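Local atomic coordinates of extracellular solute-binding protein, family 3 (Methylophaga aminisulfidivorans MP, PDB entry 5SV6), a protein that is of unknown function but has a periplasmic binding protein-like architecture and, as MxaJ, is probably linked to methanol dehydrogenase. Residues K153-P158 with G207-A212; M180-F185 with D198-E203; G127-Y132 with I214-A219; Y132-G137 with P229-V234; D54-S59 with A219-K224. All coordinates share one frame; numbering follows the deposited sequence.

Contact 1 (K153-P158 with G207-A212)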
# COMPACT_ATOMS: atom_id res chain seq x y z
N LYS A 153 -8.31 -14.02 -15.15
CA LYS A 153 -8.23 -12.55 -15.03
C LYS A 153 -7.91 -12.12 -13.61
O LYS A 153 -8.75 -12.23 -12.72
CB LYS A 153 -9.56 -11.92 -15.46
CG LYS A 153 -9.96 -12.19 -16.91
CD LYS A 153 -9.28 -11.22 -17.84
CE LYS A 153 -9.62 -11.49 -19.31
NZ LYS A 153 -10.91 -10.86 -19.72
N PHE A 154 -6.70 -11.60 -13.40
CA PHE A 154 -6.20 -11.26 -12.08
C PHE A 154 -5.90 -9.76 -11.99
O PHE A 154 -5.04 -9.25 -12.68
CB PHE A 154 -4.92 -12.05 -11.79
CG PHE A 154 -5.10 -13.56 -11.83
CD1 PHE A 154 -5.13 -14.23 -13.04
CD2 PHE A 154 -5.20 -14.29 -10.65
CE1 PHE A 154 -5.29 -15.61 -13.08
CE2 PHE A 154 -5.36 -15.68 -10.69
CZ PHE A 154 -5.40 -16.33 -11.90
N ALA A 155 -6.62 -9.05 -11.12
CA ALA A 155 -6.33 -7.63 -10.96
C ALA A 155 -5.15 -7.46 -10.00
O ALA A 155 -5.30 -7.63 -8.79
CB ALA A 155 -7.56 -6.89 -10.46
N ILE A 156 -3.97 -7.15 -10.54
CA ILE A 156 -2.76 -6.95 -9.73
C ILE A 156 -1.94 -5.73 -10.15
O ILE A 156 -2.14 -5.16 -11.22
CB ILE A 156 -1.83 -8.18 -9.77
CG1 ILE A 156 -1.23 -8.36 -11.17
CG2 ILE A 156 -2.58 -9.45 -9.30
CD1 ILE A 156 0.03 -9.19 -11.20
N VAL A 157 -1.00 -5.35 -9.29
CA VAL A 157 -0.08 -4.26 -9.58
C VAL A 157 1.28 -4.81 -10.01
O VAL A 157 1.91 -5.59 -9.29
CB VAL A 157 0.10 -3.34 -8.35
CG1 VAL A 157 1.07 -2.20 -8.66
CG2 VAL A 157 -1.24 -2.79 -7.89
N PRO A 158 1.74 -4.43 -11.21
CA PRO A 158 3.03 -4.91 -11.72
C PRO A 158 4.17 -4.48 -10.81
O PRO A 158 4.12 -3.39 -10.24
CB PRO A 158 3.14 -4.23 -13.09
CG PRO A 158 1.72 -3.92 -13.48
CD PRO A 158 1.03 -3.58 -12.19
N GLY A 207 -16.89 -8.24 -11.93
CA GLY A 207 -16.72 -9.59 -12.44
C GLY A 207 -15.76 -9.67 -13.61
O GLY A 207 -15.48 -10.76 -14.12
N LYS A 208 -15.23 -8.52 -14.04
CA LYS A 208 -14.24 -8.50 -15.10
C LYS A 208 -12.94 -9.14 -14.64
O LYS A 208 -12.20 -9.71 -15.44
CB LYS A 208 -13.99 -7.07 -15.60
CG LYS A 208 -15.15 -6.47 -16.39
CD LYS A 208 -15.42 -7.26 -17.66
CE LYS A 208 -16.58 -6.66 -18.44
NZ LYS A 208 -16.24 -5.31 -19.03
N ALA A 209 -12.66 -9.02 -13.35
CA ALA A 209 -11.55 -9.76 -12.76
C ALA A 209 -12.11 -10.95 -11.99
O ALA A 209 -13.09 -10.82 -11.27
CB ALA A 209 -10.72 -8.86 -11.83
N ASP A 210 -11.50 -12.12 -12.16
CA ASP A 210 -11.85 -13.26 -11.31
C ASP A 210 -11.47 -12.97 -9.87
O ASP A 210 -12.13 -13.44 -8.93
CB ASP A 210 -11.10 -14.50 -11.79
CG ASP A 210 -11.55 -14.95 -13.15
OD1 ASP A 210 -12.77 -15.09 -13.34
OD2 ASP A 210 -10.68 -15.16 -14.03
N ILE A 211 -10.41 -12.19 -9.69
CA ILE A 211 -9.84 -11.97 -8.36
C ILE A 211 -8.82 -10.85 -8.41
O ILE A 211 -8.28 -10.54 -9.47
CB ILE A 211 -9.15 -13.26 -7.86
CG1 ILE A 211 -8.88 -13.21 -6.35
CG2 ILE A 211 -7.86 -13.53 -8.65
CD1 ILE A 211 -8.41 -14.54 -5.76
N ALA A 212 -8.58 -10.21 -7.27
CA ALA A 212 -7.51 -9.23 -7.17
C ALA A 212 -6.55 -9.70 -6.10
O ALA A 212 -6.92 -10.45 -5.20
CB ALA A 212 -8.06 -7.84 -6.82
O HOH W 1 -12.02 -9.23 -18.23
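F154 and A155 run parallel to I211 and A212 as neighbouring strands, and the straightest backbone link between them is A155 N to I211 O at 2.8 Å. Just before the strands pair, K153 O takes D210 N at 2.8 Å with a bent N-H (130°), and I211 N reaches the same oxygen only weakly. The D210 carboxylate turns back to close this end: with CG anti to its own carbonyl carbon (chi1 -66°), OD2 receives K153 N at 2.9 Å on its anti side, tilted somewhat out of the carboxylate plane. S152 N binds that same OD2. On one face of the sheet, I211 CG2 approaches F154 CD2 obliquely at 3.4 Å; on the other, A155 CB meets A212 CB at 3.8 Å and A209 CB at 4.0 Å. The two strands are the ends of a beta-alpha-beta crossover, joined through helices that include 197-206. Two successive backbone N-H groups on one oxygen are consistent with the D210 carboxylate holding the chain in place just before the parallel ladder begins.

Contact 2 (M180-F185 with D198-E203)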
# COMPACT_ATOMS: atom_id res chain seq x y z
N MSE A 180 -2.23 -4.69 -18.22
CA MSE A 180 -1.81 -3.49 -18.93
C MSE A 180 -2.97 -2.58 -19.36
O MSE A 180 -2.76 -1.42 -19.70
CB MSE A 180 -0.99 -3.86 -20.17
CG MSE A 180 0.34 -4.48 -19.86
SE MSE A 180 1.45 -3.35 -18.71
CE MSE A 180 1.26 -4.32 -17.03
N SER A 181 -4.19 -3.13 -19.36
CA SER A 181 -5.38 -2.34 -19.68
C SER A 181 -5.82 -1.53 -18.47
O SER A 181 -6.67 -0.64 -18.58
CB SER A 181 -6.53 -3.23 -20.16
OG SER A 181 -7.18 -3.89 -19.08
N LEU A 182 -5.26 -1.85 -17.30
CA LEU A 182 -5.67 -1.23 -16.04
C LEU A 182 -4.65 -0.25 -15.45
O LEU A 182 -5.02 0.73 -14.84
CB LEU A 182 -5.97 -2.30 -14.98
CG LEU A 182 -7.12 -3.27 -15.24
CD1 LEU A 182 -7.12 -4.39 -14.22
CD2 LEU A 182 -8.45 -2.53 -15.23
N ILE A 183 -3.37 -0.55 -15.61
CA ILE A 183 -2.33 0.19 -14.91
C ILE A 183 -1.74 1.26 -15.83
O ILE A 183 -1.42 0.98 -16.98
CB ILE A 183 -1.20 -0.74 -14.39
CG1 ILE A 183 -1.78 -1.87 -13.52
CG2 ILE A 183 -0.14 0.05 -13.62
CD1 ILE A 183 -2.56 -1.38 -12.28
N GLY A 184 -1.60 2.48 -15.32
CA GLY A 184 -1.04 3.56 -16.12
C GLY A 184 0.47 3.53 -16.14
O GLY A 184 1.12 3.14 -15.16
N PHE A 185 1.06 3.92 -17.28
CA PHE A 185 2.50 4.09 -17.36
C PHE A 185 2.84 5.45 -17.95
O PHE A 185 2.01 6.07 -18.62
CB PHE A 185 3.15 3.00 -18.22
CG PHE A 185 3.15 1.64 -17.58
CD1 PHE A 185 2.02 0.84 -17.61
CD2 PHE A 185 4.29 1.15 -16.95
CE1 PHE A 185 2.02 -0.42 -17.02
CE2 PHE A 185 4.30 -0.11 -16.37
CZ PHE A 185 3.17 -0.89 -16.41
N ASP A 198 -8.71 1.62 -6.20
CA ASP A 198 -10.16 1.46 -6.23
C ASP A 198 -10.66 0.89 -7.57
O ASP A 198 -11.68 0.20 -7.62
CB ASP A 198 -10.84 2.80 -5.95
CG ASP A 198 -10.48 3.85 -6.97
OD1 ASP A 198 -9.27 4.17 -7.10
OD2 ASP A 198 -11.39 4.36 -7.65
N LEU A 199 -9.94 1.17 -8.64
CA LEU A 199 -10.21 0.56 -9.94
C LEU A 199 -10.08 -0.97 -9.87
O LEU A 199 -10.91 -1.72 -10.39
CB LEU A 199 -9.24 1.11 -10.98
CG LEU A 199 -9.24 0.39 -12.33
CD1 LEU A 199 -10.58 0.55 -13.03
CD2 LEU A 199 -8.08 0.85 -13.22
N LEU A 200 -9.01 -1.44 -9.23
CA LEU A 200 -8.78 -2.88 -9.15
C LEU A 200 -9.87 -3.59 -8.33
O LEU A 200 -10.33 -4.66 -8.71
CB LEU A 200 -7.38 -3.19 -8.59
CG LEU A 200 -6.22 -2.63 -9.42
CD1 LEU A 200 -4.87 -3.02 -8.84
CD2 LEU A 200 -6.31 -3.12 -10.84
N VAL A 201 -10.29 -2.98 -7.23
CA VAL A 201 -11.39 -3.55 -6.46
C VAL A 201 -12.68 -3.58 -7.30
O VAL A 201 -13.42 -4.57 -7.30
CB VAL A 201 -11.60 -2.82 -5.12
CG1 VAL A 201 -12.84 -3.37 -4.40
CG2 VAL A 201 -10.36 -2.98 -4.24
N SER A 202 -12.91 -2.50 -8.04
CA SER A 202 -14.08 -2.38 -8.89
C SER A 202 -14.16 -3.48 -9.96
O SER A 202 -15.25 -3.91 -10.32
CB SER A 202 -14.12 -1.01 -9.55
OG SER A 202 -14.50 -0.04 -8.59
N GLU A 203 -13.01 -3.90 -10.45
CA GLU A 203 -12.93 -4.97 -11.45
C GLU A 203 -13.46 -6.30 -10.89
O GLU A 203 -14.05 -7.10 -11.62
CB GLU A 203 -11.49 -5.15 -11.92
CG GLU A 203 -10.99 -4.02 -12.78
CD GLU A 203 -11.68 -3.97 -14.12
OE1 GLU A 203 -11.47 -4.89 -14.94
OE2 GLU A 203 -12.46 -3.02 -14.36
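The E203 carboxylate is the flat group here, and a methyl lies over one of its faces: L182 CD2 sits almost directly above E203 CD, 3.7 Å away. The L182 and E203 side chains come at each other from opposite directions, and the same methyl also rests on the aliphatic part of the glutamate, 3.8 Å from E203 CG. The polar end is bound elsewhere, since E203 OE1 is hydrogen-bonded to the hydroxyl of Y178; this bond probably settles how the carboxylate is turned and so which surface it offers to the leucine. No hydrogen bond joins the two segments. L182 instead acts as an apolar wedge whose two branches spread over the helix surface. CD1 meets L200 CD2 at 3.7 Å, while CD2, besides covering the carboxylate, touches L199 CD2 at 3.9 Å. L199 reaches back with that methyl to L182 O, 3.5 Å away, its CG lying anti to the backbone N (chi1 170°) and chi2 then turning CD2 to the loop. I183 CD1 adds a looser touch on L200 CD2 at 4.4 Å. The contact lies near the surface, where the irregular chain leaving helix 172-180 folds against helix 197-206; P158, beyond strand 154-156, packs on I183, and on the helix V201 turns to A219 and Y222 of helix 216-224.

Contact 3 (G127-Y132 with I214-A219)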
# COMPACT_ATOMS: atom_id res chain seq x y z
N GLY A 127 -0.44 -6.89 4.85
CA GLY A 127 -0.03 -7.76 3.77
C GLY A 127 -0.85 -7.58 2.51
O GLY A 127 -1.90 -6.94 2.52
N TYR A 128 -0.34 -8.15 1.42
CA TYR A 128 -1.09 -8.29 0.19
C TYR A 128 -2.21 -9.28 0.47
O TYR A 128 -2.05 -10.15 1.32
CB TYR A 128 -0.17 -8.80 -0.94
CG TYR A 128 0.70 -7.69 -1.46
CD1 TYR A 128 1.85 -7.30 -0.78
CD2 TYR A 128 0.34 -6.98 -2.60
CE1 TYR A 128 2.62 -6.25 -1.23
CE2 TYR A 128 1.11 -5.93 -3.06
CZ TYR A 128 2.25 -5.57 -2.37
OH TYR A 128 3.02 -4.52 -2.82
N ALA A 129 -3.34 -9.12 -0.20
CA ALA A 129 -4.52 -9.94 0.08
C ALA A 129 -5.28 -10.32 -1.18
O ALA A 129 -5.37 -9.53 -2.12
CB ALA A 129 -5.46 -9.20 1.05
N PHE A 130 -5.84 -11.53 -1.19
CA PHE A 130 -6.77 -11.98 -2.22
C PHE A 130 -8.13 -11.36 -1.98
O PHE A 130 -8.64 -11.38 -0.86
CB PHE A 130 -6.89 -13.50 -2.20
CG PHE A 130 -5.61 -14.20 -2.47
CD1 PHE A 130 -5.16 -14.38 -3.77
CD2 PHE A 130 -4.83 -14.66 -1.42
CE1 PHE A 130 -3.96 -15.01 -4.02
CE2 PHE A 130 -3.63 -15.30 -1.66
CZ PHE A 130 -3.19 -15.48 -2.96
N ILE A 131 -8.71 -10.80 -3.03
CA ILE A 131 -9.99 -10.14 -2.93
C ILE A 131 -10.93 -10.71 -4.00
O ILE A 131 -10.64 -10.60 -5.19
CB ILE A 131 -9.83 -8.62 -3.11
CG1 ILE A 131 -9.03 -8.05 -1.92
CG2 ILE A 131 -11.19 -7.94 -3.24
CD1 ILE A 131 -8.46 -6.64 -2.15
N TYR A 132 -12.03 -11.32 -3.57
CA TYR A 132 -12.93 -12.02 -4.47
C TYR A 132 -14.37 -12.01 -3.94
O TYR A 132 -14.59 -11.68 -2.77
CB TYR A 132 -12.42 -13.46 -4.70
CG TYR A 132 -12.17 -14.26 -3.45
CD1 TYR A 132 -10.95 -14.20 -2.80
CD2 TYR A 132 -13.14 -15.11 -2.93
CE1 TYR A 132 -10.71 -14.94 -1.65
CE2 TYR A 132 -12.92 -15.85 -1.78
CZ TYR A 132 -11.70 -15.76 -1.15
OH TYR A 132 -11.46 -16.50 -0.01
N ILE A 214 -3.93 -7.49 -3.87
CA ILE A 214 -3.64 -6.07 -3.68
C ILE A 214 -3.09 -5.86 -2.28
O ILE A 214 -3.52 -6.53 -1.35
CB ILE A 214 -4.95 -5.22 -3.77
CG1 ILE A 214 -5.72 -5.52 -5.05
CG2 ILE A 214 -4.66 -3.71 -3.69
CD1 ILE A 214 -4.90 -5.26 -6.28
N TRP A 215 -2.16 -4.92 -2.14
CA TRP A 215 -1.69 -4.48 -0.83
C TRP A 215 -2.89 -4.01 -0.02
O TRP A 215 -3.59 -3.08 -0.42
CB TRP A 215 -0.65 -3.35 -1.01
CG TRP A 215 -0.15 -2.69 0.25
CD1 TRP A 215 -0.25 -1.36 0.57
CD2 TRP A 215 0.58 -3.30 1.32
NE1 TRP A 215 0.37 -1.12 1.77
CE2 TRP A 215 0.88 -2.29 2.26
CE3 TRP A 215 1.01 -4.61 1.58
CZ2 TRP A 215 1.56 -2.55 3.44
CZ3 TRP A 215 1.70 -4.86 2.75
CH2 TRP A 215 1.97 -3.83 3.67
N ALA A 216 -3.15 -4.66 1.11
CA ALA A 216 -4.41 -4.45 1.83
C ALA A 216 -4.72 -3.00 2.24
O ALA A 216 -5.86 -2.55 2.10
CB ALA A 216 -4.56 -5.43 3.00
N PRO A 217 -3.72 -2.25 2.75
CA PRO A 217 -4.04 -0.85 3.08
C PRO A 217 -4.58 -0.02 1.89
O PRO A 217 -5.36 0.91 2.12
CB PRO A 217 -2.70 -0.31 3.58
CG PRO A 217 -2.05 -1.50 4.21
CD PRO A 217 -2.40 -2.65 3.27
N GLU A 218 -4.17 -0.36 0.68
CA GLU A 218 -4.64 0.31 -0.54
C GLU A 218 -6.08 -0.03 -0.88
O GLU A 218 -6.78 0.76 -1.52
CB GLU A 218 -3.80 -0.13 -1.74
CG GLU A 218 -2.82 0.86 -2.20
CD GLU A 218 -1.74 0.24 -3.06
OE1 GLU A 218 -2.05 -0.69 -3.85
OE2 GLU A 218 -0.58 0.67 -2.91
N ALA A 219 -6.51 -1.24 -0.51
CA ALA A 219 -7.79 -1.75 -0.96
C ALA A 219 -8.88 -1.65 0.08
O ALA A 219 -10.06 -1.64 -0.26
CB ALA A 219 -7.65 -3.20 -1.42
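A129 and I214 form an antiparallel hydrogen-bonded pair: A129 N gives to I214 O at 2.8 Å, and I214 N returns a bond to A129 O at 3.0 Å. A third bond, A216 N to G127 O (3.0 Å), carries the ladder past the strand end into the weakly bonded turn that leads on to helix 216-224. Between these lies the non-hydrogen-bonded pair Y128 and W215. W215 CB stands over the Y128 ring in a CH-pi contact, 4.0 Å from its centroid, while the two aromatic rings meet obliquely with planes at 53°. W215 CG is anti to the backbone nitrogen (chi1 174°), which carries the indole along G127, its CZ3 3.5 Å from G127 CA. On the reverse face, I131 CD1 fills the angle between I214 CB and A219 CB, 3.6 Å from the latter. The buried contact sets strand 211-215 beside the long strand 118-133, which pairs with strand 230-234 as well; helix 197-206 covers I214 through L200, and helix 216-224 follows directly.

Contact 4 (Y132-G137 with P229-V234)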
# COMPACT_ATOMS: atom_id res chain seq x y z
N TYR A 132 -12.03 -11.32 -3.57
CA TYR A 132 -12.93 -12.02 -4.47
C TYR A 132 -14.37 -12.01 -3.94
O TYR A 132 -14.59 -11.68 -2.77
CB TYR A 132 -12.42 -13.46 -4.70
CG TYR A 132 -12.17 -14.26 -3.45
CD1 TYR A 132 -10.95 -14.20 -2.80
CD2 TYR A 132 -13.14 -15.11 -2.93
CE1 TYR A 132 -10.71 -14.94 -1.65
CE2 TYR A 132 -12.92 -15.85 -1.78
CZ TYR A 132 -11.70 -15.76 -1.15
OH TYR A 132 -11.46 -16.50 -0.01
N PRO A 133 -15.36 -12.35 -4.79
CA PRO A 133 -16.74 -12.23 -4.30
C PRO A 133 -17.04 -13.23 -3.20
O PRO A 133 -16.63 -14.39 -3.29
CB PRO A 133 -17.59 -12.53 -5.54
CG PRO A 133 -16.71 -12.21 -6.69
CD PRO A 133 -15.33 -12.65 -6.23
N ALA A 134 -17.74 -12.79 -2.16
CA ALA A 134 -18.12 -13.68 -1.09
C ALA A 134 -19.31 -14.49 -1.56
O ALA A 134 -19.96 -14.13 -2.55
CB ALA A 134 -18.46 -12.90 0.17
N ASP A 135 -19.59 -15.59 -0.86
CA ASP A 135 -20.80 -16.39 -1.09
C ASP A 135 -20.85 -17.05 -2.47
O ASP A 135 -21.93 -17.37 -2.97
CB ASP A 135 -22.05 -15.53 -0.86
CG ASP A 135 -22.08 -14.88 0.51
OD1 ASP A 135 -21.93 -15.60 1.51
OD2 ASP A 135 -22.23 -13.64 0.58
N LYS A 136 -19.69 -17.24 -3.09
CA LYS A 136 -19.63 -17.94 -4.36
C LYS A 136 -18.96 -19.29 -4.19
O LYS A 136 -18.61 -19.95 -5.16
CB LYS A 136 -18.89 -17.11 -5.41
CG LYS A 136 -19.51 -15.75 -5.65
CD LYS A 136 -20.88 -15.88 -6.31
CE LYS A 136 -21.54 -14.52 -6.44
NZ LYS A 136 -22.04 -14.02 -5.13
N GLY A 137 -18.77 -19.69 -2.93
CA GLY A 137 -18.14 -20.97 -2.63
C GLY A 137 -16.69 -21.08 -3.07
O GLY A 137 -16.17 -22.18 -3.19
N PRO A 229 -20.79 -8.02 -1.73
CA PRO A 229 -19.96 -8.44 -0.60
C PRO A 229 -18.67 -9.09 -1.10
O PRO A 229 -18.73 -9.98 -1.94
CB PRO A 229 -20.83 -9.48 0.11
CG PRO A 229 -22.22 -9.21 -0.34
CD PRO A 229 -22.09 -8.71 -1.75
N LEU A 230 -17.53 -8.65 -0.58
CA LEU A 230 -16.25 -9.20 -0.99
C LEU A 230 -15.54 -9.84 0.19
O LEU A 230 -15.74 -9.45 1.34
CB LEU A 230 -15.34 -8.11 -1.58
CG LEU A 230 -15.86 -7.34 -2.80
CD1 LEU A 230 -14.81 -6.33 -3.25
CD2 LEU A 230 -16.24 -8.26 -3.95
N LYS A 231 -14.72 -10.84 -0.10
CA LYS A 231 -13.82 -11.39 0.89
C LYS A 231 -12.45 -10.79 0.65
O LYS A 231 -12.05 -10.59 -0.50
CB LYS A 231 -13.73 -12.91 0.76
CG LYS A 231 -14.91 -13.65 1.37
CD LYS A 231 -14.54 -15.10 1.69
CE LYS A 231 -13.50 -15.17 2.81
NZ LYS A 231 -13.20 -16.58 3.20
N MSE A 232 -11.73 -10.52 1.74
CA MSE A 232 -10.34 -10.09 1.65
C MSE A 232 -9.48 -11.00 2.54
O MSE A 232 -9.53 -10.92 3.77
CB MSE A 232 -10.19 -8.62 2.05
CG MSE A 232 -8.77 -8.08 1.86
SE MSE A 232 -8.60 -6.15 2.18
CE MSE A 232 -9.29 -6.09 3.99
N VAL A 233 -8.72 -11.88 1.91
CA VAL A 233 -7.94 -12.87 2.63
C VAL A 233 -6.47 -12.51 2.55
O VAL A 233 -5.89 -12.53 1.47
CB VAL A 233 -8.16 -14.28 2.04
CG1 VAL A 233 -7.31 -15.31 2.76
CG2 VAL A 233 -9.65 -14.66 2.11
N VAL A 234 -5.87 -12.17 3.69
CA VAL A 234 -4.47 -11.75 3.71
C VAL A 234 -3.52 -12.92 3.44
O VAL A 234 -3.68 -14.00 4.03
CB VAL A 234 -4.10 -11.10 5.06
CG1 VAL A 234 -2.66 -10.68 5.06
CG2 VAL A 234 -5.02 -9.90 5.35
O HOH W 2 -12.30 -18.83 0.80
O HOH W 3 -20.58 -11.38 -3.60
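P229 O is gripped twice: A134 N gives it a nearly straight bond of 3.0 Å (N-H angle 173°), and a water donates to it at 2.9 Å. The same water donates to A134 O, so it bridges the two segments just where the ladder ends. Further in, K231 N points nearly along the C=O axis of Y132 at 2.8 Å from Y132 O, and Y132 N answers with a longer bond of 3.2 Å to K231 O. Y132 and K231 are thus an antiparallel hydrogen-bonded pair, and P133 with L230 the non-hydrogen-bonded pair next to it, at the far end of strand 118-133 in the mixed sheet of this periplasmic binding protein-like fold. With CG between the backbone N and the carbonyl carbon (chi1 53°), the Y132 ring comes near strand 230-234. K231 runs beside it in the same direction, with its CB over one ring face, 4.1 Å from the centroid. V233 CG2 comes obliquely to the phenol end, 3.3 Å from Y132 OH. A second water lies 2.6 Å from Y132 OH and accepts only weakly from K231 NZ. Beyond the ring, A134 CB nestles against K231 CG at 3.8 Å and also touches P229 CB. L230 touches P133 CA with CD2 and otherwise packs on V201, V204 and V205 of helix 197-206 and on V223 of helix 216-224.

Contact 5 (D54-S59 with A219-K224)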
# COMPACT_ATOMS: atom_id res chain seq x y z
N ASP A 54 -2.56 13.40 -4.79
CA ASP A 54 -3.61 12.60 -5.42
C ASP A 54 -3.28 11.12 -5.37
O ASP A 54 -2.99 10.51 -6.40
CB ASP A 54 -3.82 13.03 -6.88
CG ASP A 54 -5.11 12.46 -7.49
OD1 ASP A 54 -6.07 12.20 -6.73
OD2 ASP A 54 -5.16 12.26 -8.72
N GLU A 55 -3.28 10.54 -4.18
CA GLU A 55 -3.00 9.11 -4.07
C GLU A 55 -3.83 8.46 -2.96
O GLU A 55 -3.30 7.96 -1.98
CB GLU A 55 -1.50 8.83 -3.88
CG GLU A 55 -1.17 7.34 -3.83
CD GLU A 55 -0.02 6.92 -4.71
OE1 GLU A 55 0.38 7.70 -5.61
OE2 GLU A 55 0.48 5.79 -4.50
N MSE A 56 -5.15 8.50 -3.13
CA MSE A 56 -6.05 7.85 -2.20
C MSE A 56 -5.81 6.35 -2.30
O MSE A 56 -5.43 5.85 -3.36
CB MSE A 56 -7.50 8.22 -2.52
CG MSE A 56 -7.82 9.67 -2.23
SE MSE A 56 -7.53 10.11 -0.35
CE MSE A 56 -9.24 9.55 0.41
N PRO A 57 -6.03 5.61 -1.20
CA PRO A 57 -6.59 6.13 0.06
C PRO A 57 -5.53 6.68 1.03
O PRO A 57 -5.88 7.08 2.13
CB PRO A 57 -7.28 4.89 0.66
CG PRO A 57 -6.39 3.74 0.21
CD PRO A 57 -5.84 4.15 -1.16
N TYR A 58 -4.27 6.69 0.61
CA TYR A 58 -3.19 7.18 1.46
C TYR A 58 -3.30 8.67 1.75
O TYR A 58 -3.18 9.09 2.91
CB TYR A 58 -1.81 6.93 0.84
CG TYR A 58 -1.48 5.48 0.52
CD1 TYR A 58 -1.66 4.98 -0.76
CD2 TYR A 58 -0.93 4.65 1.47
CE1 TYR A 58 -1.32 3.68 -1.07
CE2 TYR A 58 -0.60 3.34 1.17
CZ TYR A 58 -0.80 2.86 -0.10
OH TYR A 58 -0.45 1.56 -0.40
N SER A 59 -3.49 9.47 0.70
CA SER A 59 -3.25 10.90 0.79
C SER A 59 -3.90 11.65 -0.37
O SER A 59 -3.92 11.16 -1.49
CB SER A 59 -1.74 11.18 0.76
OG SER A 59 -1.45 12.57 0.74
N ALA A 219 -6.51 -1.24 -0.51
CA ALA A 219 -7.79 -1.75 -0.96
C ALA A 219 -8.88 -1.65 0.08
O ALA A 219 -10.06 -1.64 -0.26
CB ALA A 219 -7.65 -3.20 -1.42
N ALA A 220 -8.48 -1.57 1.35
CA ALA A 220 -9.39 -1.82 2.48
C ALA A 220 -10.69 -1.03 2.49
O ALA A 220 -11.76 -1.61 2.66
CB ALA A 220 -8.66 -1.66 3.82
N ARG A 221 -10.61 0.29 2.30
CA ARG A 221 -11.82 1.10 2.35
C ARG A 221 -12.78 0.75 1.21
O ARG A 221 -14.00 0.80 1.38
CB ARG A 221 -11.50 2.60 2.38
CG ARG A 221 -10.95 3.20 1.09
CD ARG A 221 -11.17 4.72 1.08
NE ARG A 221 -10.53 5.38 2.21
CZ ARG A 221 -10.70 6.67 2.52
NH1 ARG A 221 -11.53 7.41 1.80
NH2 ARG A 221 -10.06 7.20 3.55
N TYR A 222 -12.22 0.37 0.07
CA TYR A 222 -13.02 0.07 -1.12
C TYR A 222 -13.67 -1.31 -1.05
O TYR A 222 -14.74 -1.53 -1.61
CB TYR A 222 -12.17 0.23 -2.39
CG TYR A 222 -11.43 1.56 -2.41
CD1 TYR A 222 -12.12 2.75 -2.63
CD2 TYR A 222 -10.06 1.62 -2.20
CE1 TYR A 222 -11.46 3.98 -2.63
CE2 TYR A 222 -9.38 2.86 -2.21
CZ TYR A 222 -10.09 4.03 -2.42
OH TYR A 222 -9.46 5.25 -2.43
N VAL A 223 -13.02 -2.23 -0.36
CA VAL A 223 -13.63 -3.52 -0.07
C VAL A 223 -14.83 -3.33 0.87
O VAL A 223 -15.90 -3.90 0.65
CB VAL A 223 -12.63 -4.51 0.55
CG1 VAL A 223 -13.36 -5.79 0.97
CG2 VAL A 223 -11.51 -4.85 -0.44
N LYS A 224 -14.68 -2.49 1.89
CA LYS A 224 -15.80 -2.20 2.77
C LYS A 224 -16.99 -1.55 2.05
O LYS A 224 -18.14 -1.98 2.21
CB LYS A 224 -15.36 -1.30 3.93
CG LYS A 224 -16.51 -0.92 4.86
CD LYS A 224 -15.99 -0.11 6.02
CE LYS A 224 -14.81 -0.80 6.68
NZ LYS A 224 -14.05 0.13 7.56
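R221 starts in the crowded position, CG between its own nitrogen and carbonyl carbon (chi1 70°), and this turn brings its chain over the Y222 ring and on toward selenomethionine M56. Neighbouring Y222 sends its hydroxyl to the loop, while M56 is bent at chi2 and chi3 so that its terminal methyl folds back to the arginine. That methyl lies over one face of the guanidinium, M56 CE being 3.4 Å from R221 NH1. P57, preceded by a cis peptide bond, takes up the space beside it: P57 CB is 3.6 Å from R221 NE, and P57 CD meets the edge of the Y222 ring in its plane, 3.9 Å from CE2. Y222 OH stands 3.6 Å from M56 CB. No hydrogen bond crosses here. The loop adjoins strand 54-55, in a small hairpin with a classic beta bulge at Y58 and S59 opposite E55, and meets helix 216-224 at a distant point of the sequence. The arginine charge is met outside the contact, R221 NE forming a salt bridge with E286. Charge and apolar contact are thus combined in one group: the guanidinium, probably oriented by that salt bridge, presents one face to the M56 methyl, with P57 CB beside it.

Contact 3 is the most buried of the five and lies near the middle of the chain; contact 1 is buried too, though farther out, whereas contacts 2 and 4 belong to the surface and contact 5 is partly buried. Contacts 1 and 3 use opposite edges of strand 211-215, and contacts 3 and 4 share strand 118-133 and meet at Y132, so all three extend one sheet by backbone bonds. Contacts 2 and 5 have none across their segments and depend on side chains meeting helices 197-206 and 216-224. Those helices touch through V201 and A219, which ties contact 2 to contacts 3 and 5, while E218 and Y58 link contacts 3 and 5 by a probable hydrogen bond.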